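Adhesin (Neisseria gonorrhoeae, PDB 6GQ4) probably helps the bacterium adhere to host cells, may inhibit lysozyme as relatives in its MliC-like clan do, and elicits bactericidal antibodies as a recombinant antigen in mice. Local coordinates at residues T12-C17 with K22-Y27; L53-N58 with G64-Y69; L71-M76 with R82-M87. All blocks are in the same frame, centred on the assembly; numbering follows the deposited sequence.

Contact 1: T12-C17 with K22-Y27. With NA (sodium ion), chain B.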
loop_
_atom_site.group_PDB
_atom_site.type_symbol
_atom_site.label_atom_id
_atom_site.label_comp_id
_atom_site.label_asym_id
_atom_site.label_seq_id
_atom_site.Cartn_x
_atom_site.Cartn_y
_atom_site.Cartn_z
ATOM N N THR A 12 0.720 -8.257 6.001
ATOM C CA THR A 12 0.705 -6.961 6.609
ATOM C C THR A 12 2.141 -6.442 6.730
ATOM O O THR A 12 3.045 -7.203 7.107
ATOM C CB THR A 12 -0.069 -6.925 7.925
ATOM O OG1 THR A 12 -1.427 -7.290 7.705
ATOM C CG2 THR A 12 -0.121 -5.546 8.519
ATOM N N VAL A 13 2.335 -5.149 6.380
ATOM C CA VAL A 13 3.629 -4.488 6.542
ATOM C C VAL A 13 3.456 -3.238 7.416
ATOM O O VAL A 13 2.489 -2.504 7.226
ATOM C CB VAL A 13 4.310 -4.133 5.204
ATOM C CG1 VAL A 13 5.676 -3.536 5.414
ATOM C CG2 VAL A 13 4.448 -5.313 4.271
ATOM N N SER A 14 4.387 -3.051 8.370
ATOM C CA SER A 14 4.491 -1.872 9.231
ATOM C C SER A 14 5.510 -0.894 8.624
ATOM O O SER A 14 6.640 -1.288 8.266
ATOM C CB SER A 14 4.867 -2.257 10.625
ATOM O OG SER A 14 3.768 -2.856 11.296
ATOM N N TYR A 15 5.111 0.375 8.517
ATOM C CA TYR A 15 6.022 1.393 7.952
ATOM C C TYR A 15 6.315 2.534 8.936
ATOM O O TYR A 15 5.493 2.856 9.790
ATOM C CB TYR A 15 5.401 2.031 6.716
ATOM C CG TYR A 15 5.061 1.058 5.640
ATOM C CD1 TYR A 15 3.855 0.391 5.623
ATOM C CD2 TYR A 15 5.944 0.867 4.612
ATOM C CE1 TYR A 15 3.548 -0.515 4.614
ATOM C CE2 TYR A 15 5.657 -0.033 3.609
ATOM C CZ TYR A 15 4.457 -0.717 3.600
ATOM O OH TYR A 15 4.194 -1.629 2.569
ATOM N N VAL A 16 7.485 3.153 8.748
ATOM C CA VAL A 16 7.825 4.408 9.370
ATOM C C VAL A 16 7.969 5.469 8.272
ATOM O O VAL A 16 8.672 5.285 7.276
ATOM C CB VAL A 16 9.069 4.275 10.272
ATOM C CG1 VAL A 16 8.774 3.291 11.392
ATOM C CG2 VAL A 16 10.330 3.858 9.513
ATOM N N CYS A 17 7.254 6.573 8.482
ATOM C CA CYS A 17 7.144 7.633 7.508
ATOM C C CYS A 17 7.781 8.893 8.064
ATOM O O CYS A 17 8.209 8.915 9.234
ATOM C CB CYS A 17 5.684 7.848 7.147
ATOM S SG CYS A 17 4.797 6.300 6.846
ATOM N N LYS A 22 3.487 6.688 11.276
ATOM C CA LYS A 22 3.570 5.242 11.149
ATOM C C LYS A 22 2.262 4.764 10.534
ATOM O O LYS A 22 1.194 5.291 10.770
ATOM C CB LYS A 22 3.753 4.518 12.493
ATOM C CG LYS A 22 4.946 4.955 13.335
ATOM C CD LYS A 22 4.952 4.405 14.783
ATOM C CE LYS A 22 6.213 4.742 15.568
ATOM N NZ LYS A 22 7.394 3.972 15.076
ATOM N N VAL A 23 2.358 3.725 9.717
ATOM C CA VAL A 23 1.114 3.171 9.185
ATOM C C VAL A 23 1.328 1.673 8.966
ATOM O O VAL A 23 2.451 1.279 8.657
ATOM C CB VAL A 23 0.652 3.883 7.894
ATOM C CG1 VAL A 23 1.698 3.801 6.801
ATOM C CG2 VAL A 23 -0.724 3.442 7.412
ATOM N N LYS A 24 0.269 0.874 9.219
ATOM C CA LYS A 24 0.278 -0.585 8.861
ATOM C C LYS A 24 -0.701 -0.796 7.712
ATOM O O LYS A 24 -1.866 -0.372 7.759
ATOM C CB LYS A 24 -0.162 -1.487 10.021
ATOM C CG LYS A 24 0.762 -1.405 11.216
ATOM C CD LYS A 24 0.561 -2.431 12.268
ATOM C CE LYS A 24 1.291 -1.978 13.505
ATOM N NZ LYS A 24 0.388 -1.290 14.459
ATOM N N VAL A 25 -0.186 -1.533 6.691
ATOM C CA VAL A 25 -0.916 -1.758 5.446
ATOM C C VAL A 25 -1.005 -3.290 5.238
ATOM O O VAL A 25 0.024 -3.959 5.373
ATOM C CB VAL A 25 -0.240 -1.134 4.204
ATOM C CG1 VAL A 25 -1.061 -1.404 2.947
ATOM C CG2 VAL A 25 0.008 0.339 4.367
ATOM N N THR A 26 -2.232 -3.746 5.014
ATOM C CA THR A 26 -2.477 -5.153 4.682
ATOM C C THR A 26 -2.694 -5.204 3.150
ATOM O O THR A 26 -3.547 -4.506 2.631
ATOM C CB THR A 26 -3.687 -5.710 5.433
ATOM O OG1 THR A 26 -3.407 -5.561 6.851
ATOM C CG2 THR A 26 -3.979 -7.129 5.031
ATOM N N TYR A 27 -1.980 -6.147 2.498
ATOM C CA TYR A 27 -2.102 -6.389 1.082
ATOM C C TYR A 27 -2.755 -7.746 0.833
ATOM O O TYR A 27 -2.388 -8.685 1.509
ATOM C CB TYR A 27 -0.735 -6.362 0.418
ATOM C CG TYR A 27 -0.038 -5.028 0.551
ATOM C CD1 TYR A 27 -0.285 -3.987 -0.334
ATOM C CD2 TYR A 27 0.931 -4.832 1.513
ATOM C CE1 TYR A 27 0.375 -2.784 -0.181
ATOM C CE2 TYR A 27 1.581 -3.617 1.707
ATOM C CZ TYR A 27 1.321 -2.602 0.812
ATOM O OH TYR A 27 1.939 -1.385 0.947
HETATM NA NA NA B . 6.381 -2.397 1.343
HETATM O O HOH W 1 5.403 -1.798 0.168
#
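Y15 OH is gripped from two directions: Y27 OH donates a hydrogen bond to it at 2.8 Å, and the sodium ion lies 2.6 Å from Y15 OH. Since Y27 is the donor, the oxygen of Y15 acts as acceptor while also serving the metal. The two phenols come from opposite directions. Y15 OH lies at the edge of the Y27 ring, near its plane, whereas Y27 OH meets the Y15 ring obliquely. With CG anti to the carbonyl carbon (chi1 -58°), the Y15 ring leans back over V13, whose CG1 lies over one face, offset toward the rim. Across the strands, V25 CG2 packs obliquely against the ring, 3.6 Å from Y15 CE1. The other methyl of V25, CG1, lies over a face of the Y27 ring.

The backbone is an antiparallel ladder, its axes running at 159°. V13 and V25 form a hydrogen-bonded pair with V13 N to V25 O at 2.8 Å. Y15 and V23 form the next, less evenly: the V23 N bond to Y15 O is long, 3.3 Å, and met from above the carbonyl plane. On the opposite face, T12 OG1 and T26 OG1 share a hydrogen bond of 2.8 Å, and the S14 hydroxyl rests beside the aliphatic chain of K24.

The segments form the hairpin of strands 9-16 and 22-29. Y81 O and Q84 O also bind the sodium, C17 is disulfide-bonded to C100 on strand 95-102, and I86 of strand 86-89 packs on Y15, V25 and Y27 from across the interior, while strand 35-42 flanks 22-29.

Contact 2: L53-N58 with G64-Y69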
loop_
_atom_site.group_PDB
_atom_site.type_symbol
_atom_site.label_atom_id
_atom_site.label_comp_id
_atom_site.label_asym_id
_atom_site.label_seq_id
_atom_site.Cartn_x
_atom_site.Cartn_y
_atom_site.Cartn_z
ATOM N N LEU A 53 -5.807 -0.878 -11.869
ATOM C CA LEU A 53 -5.192 -1.395 -13.059
ATOM C C LEU A 53 -5.243 -0.386 -14.220
ATOM O O LEU A 53 -4.647 -0.680 -15.283
ATOM C CB LEU A 53 -5.917 -2.692 -13.441
ATOM C CG LEU A 53 -5.851 -3.821 -12.415
ATOM C CD1 LEU A 53 -6.608 -5.048 -12.880
ATOM C CD2 LEU A 53 -4.435 -4.163 -12.051
ATOM N N ASP A 54 -5.935 0.732 -14.073
ATOM C CA ASP A 54 -5.839 1.863 -15.033
ATOM C C ASP A 54 -4.505 2.618 -14.904
ATOM O O ASP A 54 -3.948 3.075 -15.921
ATOM C CB ASP A 54 -7.034 2.794 -14.882
ATOM C CG ASP A 54 -8.364 2.090 -15.105
ATOM O OD1 ASP A 54 -8.411 1.174 -15.960
ATOM O OD2 ASP A 54 -9.377 2.537 -14.504
ATOM N N LYS A 55 -3.964 2.697 -13.699
ATOM C CA LYS A 55 -2.774 3.443 -13.415
ATOM C C LYS A 55 -1.512 2.598 -13.271
ATOM O O LYS A 55 -0.431 3.091 -13.586
ATOM C CB LYS A 55 -3.005 4.249 -12.137
ATOM C CG LYS A 55 -4.002 5.364 -12.340
ATOM C CD LYS A 55 -3.768 6.569 -11.488
ATOM C CE LYS A 55 -4.068 6.248 -10.063
ATOM N NZ LYS A 55 -4.822 7.333 -9.396
ATOM N N SER A 56 -1.633 1.383 -12.698
ATOM C CA SER A 56 -0.500 0.536 -12.408
ATOM C C SER A 56 0.155 0.070 -13.713
ATOM O O SER A 56 -0.592 -0.211 -14.688
ATOM C CB SER A 56 -0.922 -0.642 -11.548
ATOM O OG SER A 56 -1.449 -0.193 -10.288
ATOM N N ASP A 57 1.490 0.009 -13.730
ATOM C CA ASP A 57 2.219 -0.534 -14.857
ATOM C C ASP A 57 3.330 -1.429 -14.318
ATOM O O ASP A 57 3.249 -1.981 -13.205
ATOM C CB ASP A 57 2.677 0.557 -15.807
ATOM C CG ASP A 57 3.648 1.578 -15.251
ATOM O OD1 ASP A 57 4.292 1.324 -14.230
ATOM O OD2 ASP A 57 3.747 2.629 -15.892
ATOM N N ASN A 58 4.348 -1.593 -15.143
ATOM C CA ASN A 58 5.462 -2.447 -14.861
ATOM C C ASN A 58 6.386 -1.858 -13.802
ATOM O O ASN A 58 7.161 -2.630 -13.207
ATOM C CB ASN A 58 6.324 -2.781 -16.077
ATOM C CG ASN A 58 6.912 -1.586 -16.785
ATOM O OD1 ASN A 58 6.213 -0.608 -17.030
ATOM N ND2 ASN A 58 8.180 -1.700 -17.125
ATOM N N GLY A 64 -6.376 2.270 -5.102
ATOM C CA GLY A 64 -7.426 3.239 -4.795
ATOM C C GLY A 64 -7.997 3.858 -6.054
ATOM O O GLY A 64 -7.399 3.824 -7.136
ATOM N N LYS A 65 -9.211 4.352 -5.937
ATOM C CA LYS A 65 -9.898 5.111 -7.024
ATOM C C LYS A 65 -9.438 6.568 -7.037
ATOM O O LYS A 65 -9.168 7.127 -5.984
ATOM C CB LYS A 65 -11.414 5.127 -6.794
ATOM C CG LYS A 65 -12.105 3.784 -6.993
ATOM C CD LYS A 65 -12.281 3.385 -8.455
ATOM C CE LYS A 65 -13.379 4.153 -9.156
ATOM N NZ LYS A 65 -14.258 3.230 -9.904
ATOM N N GLU A 66 -9.501 7.210 -8.211
ATOM C CA GLU A 66 -9.463 8.738 -8.312
ATOM C C GLU A 66 -10.523 9.312 -7.394
ATOM O O GLU A 66 -11.645 8.809 -7.437
ATOM C CB GLU A 66 -9.900 9.291 -9.672
ATOM C CG GLU A 66 -9.070 8.786 -10.811
ATOM C CD GLU A 66 -7.577 8.987 -10.668
ATOM O OE1 GLU A 66 -7.172 10.032 -10.117
ATOM O OE2 GLU A 66 -6.822 8.094 -11.089
ATOM N N GLY A 67 -10.189 10.359 -6.611
ATOM C CA GLY A 67 -11.135 10.932 -5.709
ATOM C C GLY A 67 -11.043 10.354 -4.291
ATOM O O GLY A 67 -11.681 10.871 -3.364
ATOM N N GLY A 68 -10.263 9.279 -4.115
ATOM C CA GLY A 68 -10.113 8.634 -2.811
ATOM C C GLY A 68 -8.668 8.658 -2.341
ATOM O O GLY A 68 -7.767 9.300 -2.961
ATOM N N TYR A 69 -8.431 7.877 -1.255
ATOM C CA TYR A 69 -7.080 7.659 -0.837
ATOM C C TYR A 69 -6.383 6.786 -1.878
ATOM O O TYR A 69 -6.986 5.827 -2.357
ATOM C CB TYR A 69 -7.011 7.002 0.548
ATOM C CG TYR A 69 -7.352 7.925 1.678
ATOM C CD1 TYR A 69 -6.382 8.721 2.277
ATOM C CD2 TYR A 69 -8.653 8.019 2.168
ATOM C CE1 TYR A 69 -6.697 9.581 3.318
ATOM C CE2 TYR A 69 -8.971 8.843 3.228
ATOM C CZ TYR A 69 -7.994 9.648 3.796
ATOM O OH TYR A 69 -8.296 10.487 4.833
#
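E66 faces K55 from a type II beta turn running from K65 to G68, closed by G68 N to K65 O at 3.1 Å, and both segments are loops. G67 takes the third position of the turn with a positive phi of 94°, the left-handed conformation usual there in type II turns, and E66 takes the second.

One pair of side chains carries the contact: K55 NZ donates to E66 OE2 at 2.7 Å in a salt bridge. The chains approach from opposite directions, and both are bent where they meet. The lysine is bent at three of its torsions, and the glutamate turns at chi2 (-54°), which swings its carboxylate back from the turn toward the lysine. The ammonium comes in from above the carboxylate, about 40° out of its plane, and it favours a single oxygen, because E66 OE1 stays 3.7 Å from K55 NZ. The lysine's chain also lies close to the bonded oxygen, with K55 CD 3.4 Å from E66 OE2. The evidence therefore points to a one-oxygen bridge, not a forked one.

The area buried between the segments is small, about 100 Å², and the pair lies at the surface. Both K55 and E66 also touch crystal neighbours, which may influence their conformations.

N52 links the two loops, its OD1 accepting from K55 N and its ND2 donating to G64 O. K55 packs on F62, and strand 61-63 lies between the segments in sequence, with strand 45-50 preceding them and strand 70-73 following.

Contact 3: L71-M76 with R82-M87; sequences LSTGAM and RKQPIM. With NA (sodium ion), chain B.
Q84 NE2 donates to A75 O at 2.7 Å, and the bond is nearly straight, 171° at the hydrogen. It uses a lone pair in the carbonyl plane, and the acceptor also lies close to the amide plane of Q84, so both flat groups are aligned with the bond. The glutamine reaches it by a bend at chi2 (-74°), which folds the amide back toward A75 while its CG slides past the sulfur of M76, with M76 SD 3.9 Å from Q84 CG. Two conformers are deposited for Q84, and this geometry describes one.

Beside it, T73 OG1 donates to P85 O at 2.7 Å, tilted 35° from the carbonyl plane. The hydroxyl stands anti to the threonine's own nitrogen, which directs it across to the proline carbonyl, and it also lies close to the CB of Q84. Further along, main-chain bonds take over: S72 N to M87 O is 2.9 Å and M87 N to S72 O is 3.1 Å, a hydrogen-bonded antiparallel pair. Beneath this pair L71 crosses I86, their CD1 atoms 3.7 Å apart.

Strands 70-73 and 86-89 thus pair as neighbours in the antiparallel sheet and then part, leaving a long connection between them. From that connection the backbone carbonyl of Q84 turns to the sodium ion, which lies 2.6 Å from Q84 O, alongside Y81 O and the hydroxyl of Y15.

Outside the two segments, S80 OG is a second hydrogen-bond partner of A75 O, and T61 OG1 bonds to G74 O from strand 61-63.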
loop_
_atom_site.group_PDB
_atom_site.type_symbol
_atom_site.label_atom_id
_atom_site.label_comp_id
_atom_site.label_asym_id
_atom_site.label_seq_id
_atom_site.Cartn_x
_atom_site.Cartn_y
_atom_site.Cartn_z
ATOM N N LEU A 71 -2.644 4.697 -2.442
ATOM C CA LEU A 71 -1.312 4.243 -2.070
ATOM C C LEU A 71 -0.474 4.072 -3.346
ATOM O O LEU A 71 -0.970 3.395 -4.284
ATOM C CB LEU A 71 -1.435 2.944 -1.273
ATOM C CG LEU A 71 -0.147 2.476 -0.601
ATOM C CD1 LEU A 71 -0.485 1.626 0.615
ATOM C CD2 LEU A 71 0.809 1.742 -1.532
ATOM N N SER A 72 0.728 4.638 -3.373
ATOM C CA SER A 72 1.578 4.444 -4.548
ATOM C C SER A 72 2.939 3.905 -4.099
ATOM O O SER A 72 3.483 4.212 -3.052
ATOM C CB SER A 72 1.707 5.681 -5.394
ATOM O OG SER A 72 2.343 6.698 -4.655
ATOM N N THR A 73 3.444 2.996 -4.941
ATOM C CA THR A 73 4.651 2.276 -4.674
ATOM C C THR A 73 5.188 1.735 -6.019
ATOM O O THR A 73 4.719 2.106 -7.113
ATOM C CB THR A 73 4.379 1.167 -3.637
ATOM O OG1 THR A 73 5.602 0.578 -3.181
ATOM C CG2 THR A 73 3.454 0.076 -4.151
ATOM N N GLY A 74 6.282 0.987 -5.915
ATOM C CA GLY A 74 6.925 0.300 -7.037
ATOM C C GLY A 74 6.196 -0.971 -7.435
ATOM O O GLY A 74 5.007 -1.140 -7.202
ATOM N N ALA A 75 6.945 -1.881 -8.043
ATOM C CA ALA A 75 6.409 -3.159 -8.470
ATOM C C ALA A 75 6.097 -3.975 -7.223
ATOM O O ALA A 75 6.893 -4.005 -6.237
ATOM C CB ALA A 75 7.414 -3.854 -9.362
ATOM N N MET A 76 4.908 -4.583 -7.213
ATOM C CA MET A 76 4.464 -5.313 -5.997
ATOM C C MET A 76 4.089 -6.738 -6.340
ATOM O O MET A 76 3.176 -6.984 -7.073
ATOM C CB MET A 76 3.253 -4.631 -5.363
ATOM C CG MET A 76 3.598 -3.305 -4.799
ATOM S SD MET A 76 4.513 -3.445 -3.237
ATOM C CE MET A 76 3.213 -3.549 -2.015
ATOM N N ARG A 82 7.666 -6.562 0.722
ATOM C CA ARG A 82 8.112 -6.067 2.034
ATOM C C ARG A 82 9.342 -5.161 1.946
ATOM O O ARG A 82 9.782 -4.616 2.972
ATOM C CB ARG A 82 8.457 -7.193 3.008
ATOM C CG ARG A 82 7.468 -8.348 3.073
ATOM C CD ARG A 82 7.709 -9.282 4.270
ATOM N NE ARG A 82 7.434 -8.626 5.535
ATOM C CZ ARG A 82 6.228 -8.446 6.095
ATOM N NH1 ARG A 82 5.128 -9.105 5.702
ATOM N NH2 ARG A 82 6.170 -7.611 7.112
ATOM N N LYS A 83 9.856 -4.934 0.742
ATOM C CA LYS A 83 10.994 -4.067 0.548
ATOM C C LYS A 83 10.586 -2.722 -0.048
ATOM O O LYS A 83 11.421 -1.827 -0.090
ATOM C CB LYS A 83 11.989 -4.746 -0.389
ATOM C CG LYS A 83 12.713 -5.936 0.209
ATOM C CD LYS A 83 13.857 -6.447 -0.663
ATOM C CE LYS A 83 13.403 -7.090 -1.961
ATOM N NZ LYS A 83 12.833 -8.433 -1.721
ATOM N N GLN A 84 9.354 -2.569 -0.540
ATOM C CA GLN A 84 9.026 -1.353 -1.324
ATOM C C GLN A 84 8.624 -0.219 -0.374
ATOM O O GLN A 84 7.782 -0.367 0.524
ATOM C CB GLN A 84 7.942 -1.616 -2.370
ATOM C CG GLN A 84 8.333 -2.634 -3.444
ATOM C CD GLN A 84 9.307 -2.093 -4.462
ATOM O OE1 GLN A 84 10.213 -1.325 -4.139
ATOM N NE2 GLN A 84 9.125 -2.489 -5.716
ATOM N N PRO A 85 9.204 0.982 -0.553
ATOM C CA PRO A 85 8.691 2.141 0.157
ATOM C C PRO A 85 7.349 2.521 -0.473
ATOM O O PRO A 85 7.117 2.207 -1.662
ATOM C CB PRO A 85 9.758 3.213 -0.025
ATOM C CG PRO A 85 10.701 2.718 -1.057
ATOM C CD PRO A 85 10.339 1.304 -1.420
ATOM N N ILE A 86 6.484 3.187 0.304
ATOM C CA ILE A 86 5.145 3.631 -0.142
ATOM C C ILE A 86 4.919 5.114 0.222
ATOM O O ILE A 86 5.606 5.703 1.075
ATOM C CB ILE A 86 4.055 2.725 0.483
ATOM C CG1 ILE A 86 3.877 3.016 1.973
ATOM C CG2 ILE A 86 4.330 1.227 0.228
ATOM C CD1 ILE A 86 2.611 2.450 2.523
ATOM N N MET A 87 3.875 5.655 -0.391
ATOM C CA MET A 87 3.277 6.900 0.027
ATOM C C MET A 87 1.751 6.776 -0.108
ATOM O O MET A 87 1.232 6.007 -0.897
ATOM C CB MET A 87 3.865 8.092 -0.751
ATOM C CG MET A 87 3.684 8.213 -2.221
ATOM S SD MET A 87 4.337 9.901 -2.736
ATOM C CE MET A 87 2.854 10.717 -3.329
HETATM NA NA NA B . 6.381 -2.397 1.343
HETATM O O HOH W 2 -0.063 8.208 -3.148
HETATM O O HOH W 3 10.010 -1.554 -7.863
HETATM O O HOH W 1 5.403 -1.798 0.168
#

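Overall arrangement
The contacts follow one another along the chain, 1 then 2 then 3, all inside one ACP-like domain whose eight strands form a single antiparallel sheet. Contacts 1 and 3 have centres about 10 Å apart and both reach that sheet; they meet where M76 and I86 pack on Y27, where I86 also packs on Y15, and through a probable hydrogen bond from R82 NH1 to T12 O. They share the sodium site, to which each gives one ligand, so the ion joins the first hairpin to the later 70-89 region. Contact 2 lies about 19 Å from contact 1 and 13 Å from contact 3, centre to centre; it is one salt bridge between two surface loops, away from the metal.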